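Local atomic coordinates of 361aa long hypothetical D-aminopeptidase (Pyrococcus horikoshii, PDB entry 2DRH), a protein that is of unknown function but probably acts as an aminopeptidase of the S58 peptidase family. Residues L134-G146 / R331-A343. Residues are numbered along the deposited sequence; the frame is centred on the assembly and turned at random.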
loop_
_atom_site.group_PDB
_atom_site.type_symbol
_atom_site.label_atom_id
_atom_site.label_comp_id
_atom_site.label_asym_id
_atom_site.label_seq_id
_atom_site.Cartn_x
_atom_site.Cartn_y
_atom_site.Cartn_z
ATOM N N LEU A 134 -1.168 -11.031 16.998
ATOM C CA LEU A 134 -0.452 -11.645 15.882
ATOM C C LEU A 134 -0.195 -13.118 16.200
ATOM O O LEU A 134 -0.333 -13.542 17.349
ATOM C CB LEU A 134 0.855 -10.905 15.600
ATOM C CG LEU A 134 0.630 -9.501 15.022
ATOM C CD1 LEU A 134 0.682 -8.478 16.149
ATOM C CD2 LEU A 134 1.686 -9.188 13.973
ATOM N N GLU A 135 0.184 -13.902 15.197
ATOM C CA GLU A 135 0.356 -15.319 15.448
ATOM C C GLU A 135 1.246 -16.113 14.518
ATOM O O GLU A 135 1.702 -15.627 13.486
ATOM C CB GLU A 135 -1.018 -15.980 15.436
ATOM C CG GLU A 135 -1.854 -15.636 14.197
ATOM C CD GLU A 135 -1.177 -16.011 12.880
ATOM O OE1 GLU A 135 -0.757 -17.176 12.724
ATOM O OE2 GLU A 135 -1.070 -15.136 11.998
ATOM N N CYS A 136 1.447 -17.369 14.914
ATOM C CA CYS A 136 2.211 -18.357 14.161
ATOM C C CYS A 136 1.490 -19.706 14.355
ATOM O O CYS A 136 0.819 -19.920 15.364
ATOM C CB CYS A 136 3.656 -18.408 14.658
ATOM S SG CYS A 136 4.664 -17.015 14.046
ATOM N N ASN A 137 1.608 -20.604 13.382
ATOM C CA ASN A 137 0.931 -21.904 13.442
ATOM C C ASN A 137 1.804 -22.959 14.137
ATOM O O ASN A 137 2.859 -23.318 13.625
ATOM C CB ASN A 137 0.607 -22.354 12.008
ATOM C CG ASN A 137 -0.324 -23.549 11.957
ATOM O OD1 ASN A 137 -0.339 -24.382 12.857
ATOM N ND2 ASN A 137 -1.097 -23.643 10.890
ATOM N N ASP A 138 1.376 -23.455 15.296
ATOM C CA ASP A 138 2.157 -24.470 16.007
ATOM C C ASP A 138 1.609 -25.888 15.817
ATOM O O ASP A 138 1.939 -26.798 16.576
ATOM C CB ASP A 138 2.233 -24.146 17.509
ATOM C CG ASP A 138 0.880 -23.770 18.103
ATOM O OD1 ASP A 138 -0.155 -24.106 17.492
ATOM O OD2 ASP A 138 0.856 -23.142 19.188
ATOM N N SER A 139 0.797 -26.081 14.781
ATOM C CA SER A 139 0.186 -27.384 14.523
ATOM C C SER A 139 1.115 -28.596 14.509
ATOM O O SER A 139 0.705 -29.690 14.896
ATOM C CB SER A 139 -0.596 -27.343 13.211
ATOM O OG SER A 139 0.282 -27.159 12.126
ATOM N N TYR A 140 2.358 -28.426 14.071
ATOM C CA TYR A 140 3.270 -29.569 14.029
ATOM C C TYR A 140 3.417 -30.238 15.392
ATOM O O TYR A 140 3.490 -31.463 15.486
ATOM C CB TYR A 140 4.651 -29.157 13.516
ATOM C CG TYR A 140 5.538 -30.343 13.205
ATOM C CD1 TYR A 140 5.268 -31.176 12.113
ATOM C CD2 TYR A 140 6.623 -30.659 14.021
ATOM C CE1 TYR A 140 6.060 -32.296 11.845
ATOM C CE2 TYR A 140 7.419 -31.773 13.764
ATOM C CZ TYR A 140 7.132 -32.588 12.673
ATOM O OH TYR A 140 7.928 -33.683 12.421
ATOM N N LEU A 141 3.453 -29.438 16.453
ATOM C CA LEU A 141 3.592 -29.982 17.798
ATOM C C LEU A 141 2.334 -29.793 18.644
ATOM O O LEU A 141 2.132 -30.497 19.630
ATOM C CB LEU A 141 4.779 -29.317 18.511
ATOM C CG LEU A 141 6.186 -29.565 17.948
ATOM C CD1 LEU A 141 7.200 -28.706 18.698
ATOM C CD2 LEU A 141 6.540 -31.038 18.080
ATOM N N ASN A 142 1.480 -28.858 18.253
ATOM C CA ASN A 142 0.288 -28.578 19.047
ATOM C C ASN A 142 -1.057 -28.953 18.448
ATOM O O ASN A 142 -1.246 -28.922 17.233
ATOM C CB ASN A 142 0.270 -27.090 19.418
ATOM C CG ASN A 142 -0.957 -26.698 20.217
ATOM O OD1 ASN A 142 -1.260 -27.301 21.247
ATOM N ND2 ASN A 142 -1.670 -25.679 19.749
ATOM N N ASP A 143 -1.988 -29.320 19.326
ATOM C CA ASP A 143 -3.347 -29.644 18.922
ATOM C C ASP A 143 -3.997 -28.279 18.740
ATOM O O ASP A 143 -4.744 -27.805 19.598
ATOM C CB ASP A 143 -4.080 -30.430 20.020
ATOM C CG ASP A 143 -5.587 -30.481 19.793
ATOM O OD1 ASP A 143 -6.005 -30.725 18.639
ATOM O OD2 ASP A 143 -6.356 -30.280 20.762
ATOM N N ILE A 144 -3.693 -27.644 17.617
ATOM C CA ILE A 144 -4.221 -26.318 17.329
ATOM C C ILE A 144 -5.744 -26.277 17.157
ATOM O O ILE A 144 -6.383 -25.299 17.528
ATOM C CB ILE A 144 -3.518 -25.730 16.086
ATOM C CG1 ILE A 144 -3.702 -24.212 16.058
ATOM C CG2 ILE A 144 -4.053 -26.388 14.812
ATOM C CD1 ILE A 144 -2.748 -23.517 15.111
ATOM N N ARG A 145 -6.328 -27.336 16.602
ATOM C CA ARG A 145 -7.773 -27.378 16.419
ATOM C C ARG A 145 -8.497 -27.293 17.767
ATOM O O ARG A 145 -9.638 -26.846 17.834
ATOM C CB ARG A 145 -8.192 -28.674 15.711
ATOM C CG ARG A 145 -7.756 -28.794 14.252
ATOM C CD ARG A 145 -8.133 -30.171 13.682
ATOM N NE ARG A 145 -9.573 -30.402 13.726
ATOM C CZ ARG A 145 -10.436 -29.941 12.823
ATOM N NH1 ARG A 145 -10.007 -29.229 11.789
ATOM N NH2 ARG A 145 -11.733 -30.174 12.967
ATOM N N GLY A 146 -7.830 -27.720 18.836
ATOM C CA GLY A 146 -8.442 -27.698 20.157
ATOM C C GLY A 146 -8.556 -26.357 20.871
ATOM O O GLY A 146 -9.254 -26.264 21.880
ATOM N N ARG A 331 14.422 -25.589 23.997
ATOM C CA ARG A 331 14.767 -26.912 24.502
ATOM C C ARG A 331 13.985 -27.943 23.694
ATOM O O ARG A 331 12.850 -27.689 23.313
ATOM C CB ARG A 331 14.393 -27.021 25.981
ATOM C CG ARG A 331 12.897 -26.986 26.240
ATOM C CD ARG A 331 12.589 -26.991 27.729
ATOM N NE ARG A 331 11.153 -27.046 27.994
ATOM C CZ ARG A 331 10.376 -28.092 27.722
ATOM N NH1 ARG A 331 10.890 -29.187 27.174
ATOM N NH2 ARG A 331 9.079 -28.045 28.000
ATOM N N THR A 332 14.593 -29.095 23.427
ATOM C CA THR A 332 13.933 -30.159 22.662
ATOM C C THR A 332 12.501 -30.354 23.152
ATOM O O THR A 332 12.203 -30.115 24.323
ATOM C CB THR A 332 14.695 -31.496 22.803
ATOM O OG1 THR A 332 15.978 -31.378 22.176
ATOM C CG2 THR A 332 13.913 -32.646 22.158
ATOM N N MET A 333 11.616 -30.791 22.260
ATOM C CA MET A 333 10.221 -30.995 22.637
ATOM C C MET A 333 9.426 -31.923 21.728
ATOM O O MET A 333 9.520 -31.851 20.502
ATOM C CB MET A 333 9.499 -29.655 22.705
ATOM C CG MET A 333 8.011 -29.788 22.951
ATOM S SD MET A 333 7.247 -28.205 23.247
ATOM C CE MET A 333 7.833 -27.900 24.928
ATOM N N ASP A 334 8.625 -32.783 22.352
ATOM C CA ASP A 334 7.785 -33.720 21.625
ATOM C C ASP A 334 6.374 -33.153 21.628
ATOM O O ASP A 334 6.032 -32.332 22.481
ATOM C CB ASP A 334 7.785 -35.083 22.311
ATOM C CG ASP A 334 7.094 -35.052 23.655
ATOM O OD1 ASP A 334 7.558 -34.318 24.550
ATOM O OD2 ASP A 334 6.081 -35.758 23.817
ATOM N N GLY A 335 5.555 -33.589 20.681
ATOM C CA GLY A 335 4.197 -33.085 20.617
ATOM C C GLY A 335 3.224 -34.082 20.030
ATOM O O GLY A 335 3.453 -35.288 20.077
ATOM N N ARG A 336 2.134 -33.570 19.471
ATOM C CA ARG A 336 1.104 -34.413 18.880
ATOM C C ARG A 336 1.691 -35.422 17.908
ATOM O O ARG A 336 2.638 -35.122 17.185
ATOM C CB ARG A 336 0.047 -33.542 18.186
ATOM C CG ARG A 336 0.542 -32.711 17.007
ATOM C CD ARG A 336 0.281 -33.427 15.687
ATOM N NE ARG A 336 0.299 -32.509 14.548
ATOM C CZ ARG A 336 -0.025 -32.856 13.305
ATOM N NH1 ARG A 336 -0.395 -34.108 13.037
ATOM N NH2 ARG A 336 0.015 -31.954 12.329
ATOM N N ASP A 337 1.119 -36.621 17.901
ATOM C CA ASP A 337 1.580 -37.709 17.042
ATOM C C ASP A 337 3.065 -37.997 17.214
ATOM O O ASP A 337 3.753 -38.353 16.257
ATOM C CB ASP A 337 1.285 -37.412 15.570
ATOM C CG ASP A 337 -0.196 -37.396 15.271
ATOM O OD1 ASP A 337 -0.931 -38.210 15.875
ATOM O OD2 ASP A 337 -0.625 -36.581 14.428
ATOM N N ASN A 338 3.554 -37.840 18.438
ATOM C CA ASN A 338 4.954 -38.094 18.740
ATOM C C ASN A 338 5.926 -37.288 17.881
ATOM O O ASN A 338 7.100 -37.648 17.754
ATOM C CB ASN A 338 5.257 -39.587 18.598
ATOM C CG ASN A 338 4.454 -40.433 19.562
ATOM O OD1 ASN A 338 4.497 -40.220 20.776
ATOM N ND2 ASN A 338 3.711 -41.401 19.028
ATOM N N HIS A 339 5.438 -36.206 17.281
ATOM C CA HIS A 339 6.296 -35.347 16.476
ATOM C C HIS A 339 7.331 -34.735 17.427
ATOM O O HIS A 339 7.013 -34.437 18.581
ATOM C CB HIS A 339 5.467 -34.235 15.831
ATOM C CG HIS A 339 4.676 -34.678 14.639
ATOM N ND1 HIS A 339 3.745 -33.870 14.023
ATOM C CD2 HIS A 339 4.707 -35.829 13.925
ATOM C CE1 HIS A 339 3.238 -34.503 12.979
ATOM N NE2 HIS A 339 3.805 -35.693 12.898
ATOM N N VAL A 340 8.564 -34.557 16.962
ATOM C CA VAL A 340 9.586 -33.965 17.820
ATOM C C VAL A 340 10.533 -33.017 17.088
ATOM O O VAL A 340 10.909 -33.254 15.941
ATOM C CB VAL A 340 10.444 -35.052 18.528
ATOM C CG1 VAL A 340 9.548 -35.995 19.323
ATOM C CG2 VAL A 340 11.258 -35.825 17.505
ATOM N N ARG A 341 10.895 -31.936 17.775
ATOM C CA ARG A 341 11.816 -30.928 17.261
ATOM C C ARG A 341 12.904 -30.813 18.317
ATOM O O ARG A 341 12.611 -30.547 19.487
ATOM C CB ARG A 341 11.133 -29.561 17.102
ATOM C CG ARG A 341 10.062 -29.473 16.027
ATOM C CD ARG A 341 10.587 -29.827 14.641
ATOM N NE ARG A 341 9.730 -29.263 13.600
ATOM C CZ ARG A 341 9.715 -29.662 12.329
ATOM N NH1 ARG A 341 10.511 -30.640 11.925
ATOM N NH2 ARG A 341 8.902 -29.076 11.462
ATOM N N TYR A 342 14.152 -31.015 17.905
ATOM C CA TYR A 342 15.275 -30.948 18.821
ATOM C C TYR A 342 15.909 -29.576 18.834
ATOM O O TYR A 342 15.980 -28.908 17.810
ATOM C CB TYR A 342 16.335 -31.984 18.450
ATOM C CG TYR A 342 15.856 -33.407 18.550
ATOM C CD1 TYR A 342 15.129 -33.996 17.514
ATOM C CD2 TYR A 342 16.120 -34.167 19.689
ATOM C CE1 TYR A 342 14.679 -35.311 17.613
ATOM C CE2 TYR A 342 15.674 -35.480 19.800
ATOM C CZ TYR A 342 14.955 -36.045 18.761
ATOM O OH TYR A 342 14.511 -37.343 18.876
ATOM N N ALA A 343 16.378 -29.168 20.006
ATOM C CA ALA A 343 17.020 -27.874 20.156
ATOM C C ALA A 343 18.327 -27.881 19.389
ATOM O O ALA A 343 19.029 -28.892 19.351
ATOM C CB ALA A 343 17.285 -27.592 21.618
HETATM O O HOH W 1 1.213 -29.712 11.403
HETATM O O HOH W 2 9.580 -34.909 14.405
#
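Tyr140 is sandwiched between His339 and Arg341. On one face the imidazole makes an offset stack, planes 12° apart and ND1 set toward the rim; on the other the guanidinium of Arg341 lies nearly flat, its CZ 3.9 Å from the ring centroid in a cation-pi contact. The ring gets there because chi1 of -169° carries CG anti to the backbone N, which swings the phenol in between the His339 and Arg341 side chains. His339 is pinned twice, for its ND1 also donates to Tyr140 O at 2.8 Å, in the carbonyl plane and on a lone pair. Beside the sandwich, Leu141 rests CD2 3.5 Å from His339 O and CD1 4.0 Å from Arg341 CG.

Arg336 bonds the same loop: its NE gives a straight bond to Ser139 O (2.9 Å, 167°), and its backbone N meets Leu141 O at 3.1 Å. Arg336 NH1 makes a 2.8 Å salt bridge to Asp337 OD2, and its NH2 bonds to Val124 O of the second subunit. A leucine in place of Arg336 would probably leave Ser139 O and that Val124 O without this donor, and Asp337 without its charged mate.

Further out, Gly231 O and Gly233 O hold the Arg341 guanidinium, and Asn137 OD1 accepts from Ser139 N, closing an Asx turn. Asn142, bonded to Asp138 and Arg49, ties the loop to strand 48-56. The whole is a beta hairpin, strands 333-334 and 340-341, docked on the loop leaving strand 132-136, at the interface with the second subunit.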